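Side-chain contact in DUF1896 domain-containing protein (PDB 2APL), which is of unknown function and folds as a predominantly helical single chain of the DUF1896 family: residues A[90-93]-A[94-98]. Residues are numbered along the deposited sequence; the frame is centred on the assembly and turned at random.
Sequences LPSP and LPERL
A type VIa beta turn over residues 91-94 leads into the N-terminus of helix 94-103, with Pro-93 at the N-cap. Three observations identify the turn. The Ser-92–Pro-93 peptide bond is cis; the backbone of Ser-92 is extended (psi 139°), whereas that of Pro-93 turns back (psi 11°); and Leu-94 N donates a hydrogen bond to Pro-91 O at 3.1 Å, the i+3 to i closure. Arg-97 N then donates a hydrogen bond to Pro-93 O at 3.3 Å, the i+4 to i bond that opens the helix. Pro-95, lacking an N-H, suits the first turn; its CD lies 3.5 Å from Leu-90 O.

Apolar packing between loop and helix centres on Leu-90, Leu-94 and Leu-98, with Pro-91 joining in. Leu-94 has CG anti to its carbonyl carbon, and its CD1 branch comes up against the start of the loop, 3.7 Å from Leu-90 CA, with Pro-91 CD also beside it. One helical turn on, Leu-98 CD1 meets Leu-90 CD1 at 4.3 Å, a looser methyl contact. Leu-90 and Pro-95 both also rest on Leu-82 of helix 74-85, which ties the turn to that helix.

On the exposed side, the Pro-93 ring is flanked by two charged chains. Glu-96, extended beyond CG, places OE1 3.4 Å from Pro-93 CB. Arg-97 bends at chi3 (-73°) and runs alongside the ring, bringing NH2 to 3.8 Å from Pro-93 CG, obliquely to the guanidinium. Together, the cis peptide and the two backbone bonds mark a type VIa beta turn running directly into an alpha-helix N-terminus, with Pro-93 serving as N-cap.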
ATOM      1  N   LEU A  90      22.703  -3.785   2.357  1.00 45.30           N
ATOM      2  CA  LEU A  90      21.560  -4.645   2.025  1.00 44.52           C
ATOM      3  C   LEU A  90      21.133  -4.347   0.577  1.00 43.61           C
ATOM      4  O   LEU A  90      20.072  -3.743   0.326  1.00 41.63           O
ATOM      5  CB  LEU A  90      20.394  -4.446   3.053  1.00 43.94           C
ATOM      6  CG  LEU A  90      20.614  -4.370   4.583  1.00 44.69           C
ATOM      7  CD1 LEU A  90      19.387  -3.803   5.302  1.00 40.95           C
ATOM      8  CD2 LEU A  90      21.017  -5.703   5.240  1.00 43.46           C
ATOM      9  N   PRO A  91      22.002  -4.715  -0.405  1.00 44.26           N
ATOM     10  CA  PRO A  91      21.636  -4.377  -1.775  1.00 44.07           C
ATOM     11  C   PRO A  91      20.564  -5.317  -2.294  1.00 44.37           C
ATOM     12  O   PRO A  91      20.351  -6.384  -1.722  1.00 44.33           O
ATOM     13  CB  PRO A  91      22.938  -4.556  -2.565  1.00 43.85           C
ATOM     14  CG  PRO A  91      23.827  -5.359  -1.684  1.00 43.87           C
ATOM     15  CD  PRO A  91      23.294  -5.422  -0.317  1.00 43.56           C
ATOM     16  N   SER A  92      19.885  -4.874  -3.346  1.00 44.68           N
ATOM     17  CA  SER A  92      18.898  -5.639  -4.074  1.00 45.95           C
ATOM     18  C   SER A  92      19.401  -7.077  -4.373  1.00 46.60           C
ATOM     19  O   SER A  92      20.562  -7.265  -4.710  1.00 46.80           O
ATOM     20  CB  SER A  92      18.539  -4.873  -5.355  1.00 45.70           C
ATOM     21  OG  SER A  92      17.662  -5.593  -6.201  1.00 46.27           O
ATOM     22  N   PRO A  93      18.518  -8.097  -4.247  1.00 47.21           N
ATOM     23  CA  PRO A  93      17.086  -8.014  -3.987  1.00 47.23           C
ATOM     24  C   PRO A  93      16.660  -7.938  -2.510  1.00 47.18           C
ATOM     25  O   PRO A  93      15.456  -8.064  -2.252  1.00 46.86           O
ATOM     26  CB  PRO A  93      16.542  -9.315  -4.626  1.00 47.50           C
ATOM     27  CG  PRO A  93      17.763 -10.070  -5.142  1.00 48.50           C
ATOM     28  CD  PRO A  93      18.916  -9.503  -4.385  1.00 47.87           C
ATOM     29  N   LEU A  94      17.594  -7.728  -1.570  1.00 46.68           N
ATOM     30  CA  LEU A  94      17.231  -7.660  -0.128  1.00 47.62           C
ATOM     31  C   LEU A  94      16.093  -6.702   0.309  1.00 46.58           C
ATOM     32  O   LEU A  94      15.314  -7.057   1.183  1.00 46.79           O
ATOM     33  CB  LEU A  94      18.448  -7.469   0.795  1.00 47.80           C
ATOM     34  CG  LEU A  94      19.400  -8.669   0.926  1.00 50.44           C
ATOM     35  CD1 LEU A  94      20.662  -8.235   1.613  1.00 50.87           C
ATOM     36  CD2 LEU A  94      18.790  -9.850   1.661  1.00 52.65           C
ATOM     37  N   PRO A  95      16.028  -5.469  -0.224  1.00 45.91           N
ATOM     38  CA  PRO A  95      14.866  -4.661   0.198  1.00 44.69           C
ATOM     39  C   PRO A  95      13.486  -5.339   0.006  1.00 44.87           C
ATOM     40  O   PRO A  95      12.666  -5.346   0.953  1.00 43.17           O
ATOM     41  CB  PRO A  95      14.996  -3.400  -0.650  1.00 44.58           C
ATOM     42  CG  PRO A  95      16.522  -3.277  -0.869  1.00 45.65           C
ATOM     43  CD  PRO A  95      16.962  -4.700  -1.071  1.00 45.51           C
ATOM     44  N   GLU A  96      13.242  -5.900  -1.190  1.00 44.51           N
ATOM     45  CA  GLU A  96      12.003  -6.607  -1.476  1.00 46.03           C
ATOM     46  C   GLU A  96      11.823  -7.880  -0.624  1.00 44.80           C
ATOM     47  O   GLU A  96      10.704  -8.223  -0.290  1.00 45.05           O
ATOM     48  CB  GLU A  96      11.838  -6.932  -2.967  1.00 45.73           C
ATOM     49  CG  GLU A  96      12.694  -6.138  -3.936  1.00 49.26           C
ATOM     50  CD  GLU A  96      12.885  -6.880  -5.267  1.00 49.88           C
ATOM     51  OE1 GLU A  96      14.041  -7.229  -5.646  1.00 51.67           O
ATOM     52  OE2 GLU A  96      11.856  -7.145  -5.936  1.00 55.66           O
ATOM     53  N   ARG A  97      12.906  -8.574  -0.274  1.00 44.20           N
ATOM     54  CA  ARG A  97      12.777  -9.751   0.586  1.00 44.08           C
ATOM     55  C   ARG A  97      12.642  -9.474   2.088  1.00 42.50           C
ATOM     56  O   ARG A  97      11.917 -10.174   2.797  1.00 42.11           O
ATOM     57  CB  ARG A  97      13.850 -10.799   0.286  1.00 44.62           C
ATOM     58  CG  ARG A  97      13.388 -11.663  -0.883  1.00 50.33           C
ATOM     59  CD  ARG A  97      14.202 -12.940  -1.105  1.00 58.49           C
ATOM     60  NE  ARG A  97      15.514 -12.660  -1.673  1.00 61.15           N
ATOM     61  CZ  ARG A  97      16.189 -13.497  -2.450  1.00 64.40           C
ATOM     62  NH1 ARG A  97      15.664 -14.674  -2.785  1.00 65.94           N
ATOM     63  NH2 ARG A  97      17.391 -13.151  -2.904  1.00 64.62           N
ATOM     64  N   LEU A  98      13.308  -8.444   2.568  1.00 41.08           N
ATOM     65  CA  LEU A  98      13.232  -8.107   3.971  1.00 41.27           C
ATOM     66  C   LEU A  98      12.023  -7.285   4.388  1.00 40.06           C
ATOM     67  O   LEU A  98      11.615  -7.363   5.542  1.00 39.44           O
ATOM     68  CB  LEU A  98      14.494  -7.346   4.407  1.00 42.49           C
ATOM     69  CG  LEU A  98      15.638  -8.205   4.954  1.00 46.66           C
ATOM     70  CD1 LEU A  98      16.875  -7.341   5.033  1.00 46.80           C
ATOM     71  CD2 LEU A  98      15.236  -8.720   6.354  1.00 49.79           C
TER